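Local coordinates for repressor protein C2 (Enterobacteria phage P22, PDB 2R1J), which binds the phage's OR and OL operators through a helix-turn-helix domain, blocking transcription of lytic genes and so maintaining lysogeny, at a contact of chain A with DNA. Residues are numbered along the deposited sequence; one frame, centred on the assembly and turned at random.

A contact of chain A with DNA. Residues 31-33, 37, 40. With nucleotides of chain C; nucleotides of chain B.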
# COMPACT_ATOMS: atom_id res chain seq x y z
N SER A 31 3.90 -11.08 -11.23
CA SER A 31 4.25 -11.41 -12.62
C SER A 31 4.66 -10.15 -13.41
O SER A 31 4.44 -9.04 -12.99
CB SER A 31 3.04 -12.02 -13.33
OG SER A 31 2.01 -11.05 -13.45
N ASN A 32 5.32 -10.35 -14.56
CA ASN A 32 5.69 -9.24 -15.40
C ASN A 32 4.43 -8.56 -15.87
O ASN A 32 4.41 -7.37 -16.11
CB ASN A 32 6.46 -9.73 -16.63
CG ASN A 32 5.62 -10.66 -17.51
OD1 ASN A 32 5.08 -11.67 -17.04
ND2 ASN A 32 5.52 -10.32 -18.79
N VAL A 33 3.38 -9.35 -16.04
CA VAL A 33 2.11 -8.77 -16.50
C VAL A 33 1.56 -7.77 -15.44
O VAL A 33 1.00 -6.71 -15.80
CB VAL A 33 1.05 -9.85 -16.75
CG1 VAL A 33 -0.30 -9.21 -17.11
CG2 VAL A 33 1.52 -10.77 -17.88
N GLN A 37 0.60 -3.94 -16.10
CA GLN A 37 -0.72 -3.33 -15.78
C GLN A 37 -0.51 -2.09 -14.89
O GLN A 37 -1.16 -1.07 -15.03
CB GLN A 37 -1.60 -4.36 -15.06
CG GLN A 37 -2.01 -5.51 -15.96
CD GLN A 37 -2.47 -6.75 -15.19
OE1 GLN A 37 -2.12 -6.96 -14.02
NE2 GLN A 37 -3.22 -7.60 -15.88
N ARG A 40 0.88 0.92 -17.04
CA ARG A 40 -0.11 1.49 -17.97
C ARG A 40 -1.33 2.07 -17.23
O ARG A 40 -2.30 2.55 -17.85
CB ARG A 40 -0.51 0.43 -19.00
CG ARG A 40 0.64 0.02 -19.94
CD ARG A 40 0.28 -1.05 -20.97
NE ARG A 40 0.09 -2.34 -20.33
CZ ARG A 40 -1.08 -2.84 -19.93
NH1 ARG A 40 -2.22 -2.19 -20.12
NH2 ARG A 40 -1.09 -3.98 -19.27
P DT C 4 3.87 -2.50 -21.99
OP1 DT C 4 3.79 -1.05 -22.31
OP2 DT C 4 3.76 -2.94 -20.54
O5' DT C 4 2.65 -3.16 -22.77
C5' DT C 4 2.57 -3.03 -24.18
C4' DT C 4 1.39 -3.80 -24.73
O4' DT C 4 1.66 -5.21 -24.66
C3' DT C 4 0.04 -3.58 -24.03
O3' DT C 4 -0.91 -3.39 -25.09
C2' DT C 4 -0.19 -4.88 -23.26
C1' DT C 4 0.53 -5.91 -24.13
N1 DT C 4 1.04 -7.11 -23.47
C2 DT C 4 0.68 -8.35 -23.97
O2 DT C 4 -0.10 -8.51 -24.89
N3 DT C 4 1.27 -9.41 -23.36
C4 DT C 4 2.15 -9.37 -22.31
O4 DT C 4 2.65 -10.43 -21.90
C5 DT C 4 2.43 -8.06 -21.78
C7 DT C 4 3.31 -7.95 -20.56
C6 DT C 4 1.88 -7.00 -22.37
P DT C 5 -2.48 -3.16 -24.78
OP1 DT C 5 -2.96 -2.28 -25.91
OP2 DT C 5 -2.73 -2.75 -23.40
O5' DT C 5 -3.09 -4.59 -25.03
C5' DT C 5 -2.98 -5.21 -26.31
C4' DT C 5 -3.69 -6.54 -26.30
O4' DT C 5 -2.98 -7.47 -25.45
C3' DT C 5 -5.14 -6.51 -25.78
O3' DT C 5 -5.93 -7.26 -26.71
C2' DT C 5 -5.04 -7.18 -24.41
C1' DT C 5 -3.90 -8.16 -24.61
N1 DT C 5 -3.13 -8.64 -23.43
C2 DT C 5 -2.91 -9.98 -23.31
O2 DT C 5 -3.39 -10.83 -24.03
N3 DT C 5 -2.05 -10.33 -22.28
C4 DT C 5 -1.43 -9.47 -21.40
O4 DT C 5 -0.59 -9.94 -20.60
C5 DT C 5 -1.77 -8.08 -21.53
C7 DT C 5 -1.18 -7.07 -20.59
C6 DT C 5 -2.61 -7.73 -22.52
P DA C 6 -7.52 -7.42 -26.49
OP1 DA C 6 -8.14 -7.54 -27.85
OP2 DA C 6 -8.03 -6.41 -25.55
O5' DA C 6 -7.64 -8.83 -25.81
C5' DA C 6 -7.20 -9.96 -26.50
C4' DA C 6 -7.50 -11.20 -25.69
O4' DA C 6 -6.54 -11.32 -24.62
C3' DA C 6 -8.88 -11.23 -25.04
O3' DA C 6 -9.46 -12.46 -25.45
C2' DA C 6 -8.58 -11.15 -23.55
C1' DA C 6 -7.20 -11.75 -23.43
N9 DA C 6 -6.39 -11.28 -22.30
C8 DA C 6 -6.20 -9.99 -21.90
N7 DA C 6 -5.33 -9.86 -20.93
C5 DA C 6 -4.96 -11.16 -20.64
C6 DA C 6 -4.07 -11.70 -19.70
N6 DA C 6 -3.36 -10.94 -18.83
N1 DA C 6 -3.94 -13.04 -19.66
C2 DA C 6 -4.65 -13.79 -20.51
N3 DA C 6 -5.53 -13.39 -21.46
C4 DA C 6 -5.63 -12.05 -21.46
P DT B 14 0.52 -12.19 -9.97
OP1 DT B 14 1.56 -12.76 -9.07
OP2 DT B 14 0.95 -11.20 -10.97
O5' DT B 14 -0.19 -13.40 -10.71
C5' DT B 14 -0.75 -14.47 -9.95
C4' DT B 14 -1.43 -15.47 -10.85
O4' DT B 14 -2.63 -14.84 -11.36
C3' DT B 14 -0.62 -15.86 -12.07
O3' DT B 14 -0.06 -17.15 -11.92
C2' DT B 14 -1.63 -15.95 -13.20
C1' DT B 14 -2.88 -15.22 -12.71
N1 DT B 14 -3.04 -13.96 -13.50
C2 DT B 14 -3.95 -13.99 -14.52
O2 DT B 14 -4.51 -15.01 -14.88
N3 DT B 14 -4.16 -12.78 -15.14
C4 DT B 14 -3.54 -11.58 -14.84
O4 DT B 14 -3.88 -10.55 -15.40
C5 DT B 14 -2.52 -11.65 -13.83
C7 DT B 14 -1.70 -10.42 -13.56
C6 DT B 14 -2.33 -12.82 -13.20
P DT B 15 1.15 -17.58 -12.86
OP1 DT B 15 1.77 -18.72 -12.14
OP2 DT B 15 1.96 -16.45 -13.25
O5' DT B 15 0.46 -18.11 -14.20
C5' DT B 15 -0.45 -19.20 -14.17
C4' DT B 15 -0.96 -19.48 -15.56
O4' DT B 15 -1.69 -18.32 -16.04
C3' DT B 15 0.09 -19.78 -16.63
O3' DT B 15 -0.49 -20.78 -17.48
C2' DT B 15 0.25 -18.45 -17.35
C1' DT B 15 -1.14 -17.86 -17.27
N1 DT B 15 -1.20 -16.39 -17.25
C2 DT B 15 -2.14 -15.75 -18.03
O2 DT B 15 -2.91 -16.35 -18.77
N3 DT B 15 -2.16 -14.39 -17.92
C4 DT B 15 -1.36 -13.61 -17.10
O4 DT B 15 -1.52 -12.38 -17.10
C5 DT B 15 -0.39 -14.34 -16.30
C7 DT B 15 0.54 -13.59 -15.39
C6 DT B 15 -0.35 -15.68 -16.42
P DA B 16 0.31 -21.34 -18.77
OP1 DA B 16 -0.04 -22.78 -18.79
OP2 DA B 16 1.73 -20.93 -18.76
O5' DA B 16 -0.45 -20.64 -19.98
C5' DA B 16 -1.84 -20.90 -20.19
C4' DA B 16 -2.33 -20.26 -21.47
O4' DA B 16 -2.43 -18.82 -21.34
C3' DA B 16 -1.53 -20.52 -22.74
O3' DA B 16 -2.49 -20.62 -23.81
C2' DA B 16 -0.69 -19.26 -22.88
C1' DA B 16 -1.66 -18.19 -22.37
N9 DA B 16 -1.02 -17.03 -21.77
C8 DA B 16 0.05 -17.02 -20.91
N7 DA B 16 0.40 -15.81 -20.51
C5 DA B 16 -0.50 -14.98 -21.15
C6 DA B 16 -0.65 -13.60 -21.17
N6 DA B 16 0.10 -12.75 -20.45
N1 DA B 16 -1.62 -13.08 -21.94
C2 DA B 16 -2.40 -13.93 -22.63
N3 DA B 16 -2.37 -15.24 -22.69
C4 DA B 16 -1.38 -15.72 -21.93
O HOH W 1 -4.31 -8.01 -18.93
O HOH W 2 4.02 -12.21 -20.45
O HOH W 3 -3.01 -0.20 -22.10
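Arg40 lies along the backbone of chain C between two successive phosphates, the charged part of this helix-turn-helix contact with the operator. Its NE forms a long salt bridge of 3.7 Å to OP2 of DT4, a phosphate oxygen at the guanidinium's edge, in its plane. NH1 pairs with OP2 of DT5 at 3.4 Å, and water 3 links the same two groups a second time. The bend at chi3 (-71°) turns the guanidinium so that one face meets the sugar carbon C2' of DT4, 3.8 Å above the plane and toward the rim, while NH2 reaches inward to the methyl of DT5. This is a glancing contact of the guanidinium's rim with the deoxyribose, not a stack on a base. At these lengths the attraction is probably mainly electrostatic.

On the opposite strand, OP2 of DT14 in chain B accepts from both the backbone N and the side-chain OG of Ser31, the latter at 2.7 Å. The short side chain folds back between its own N and carbonyl carbon (chi1 66°), bringing OG to the oxygen that N already holds; CB meanwhile touches the methyl C7 of DT15.

Between the backbones, Val33 pushes both methyl branches into the major groove. CG1 and CG2 come up to O4 of DT15 from one side and face O4 of DT5 in chain C as well. CG2 packs 3.9 Å from C7, the methyl of DT15; CG1 also approaches the methyl of DT14. Gln37, extended beyond CG, gives NE2 to O4 of DT14 on the Hoogsteen edge at 3.1 Å, the acceptor 14° out of the amide plane. Water 1 joins NE2 to N7 and N6 of DA6 in chain C, and water 2 bridges Asn32 ND2 to O4 of DT4 in chain C.

In this N-terminal DNA-binding domain of the repressor, Ser31 ends the turn after helix 21-28; Asn32, Val33 and Gln37 belong to recognition helix 32-39, laid in the major groove, and Arg40 follows its C-terminal end.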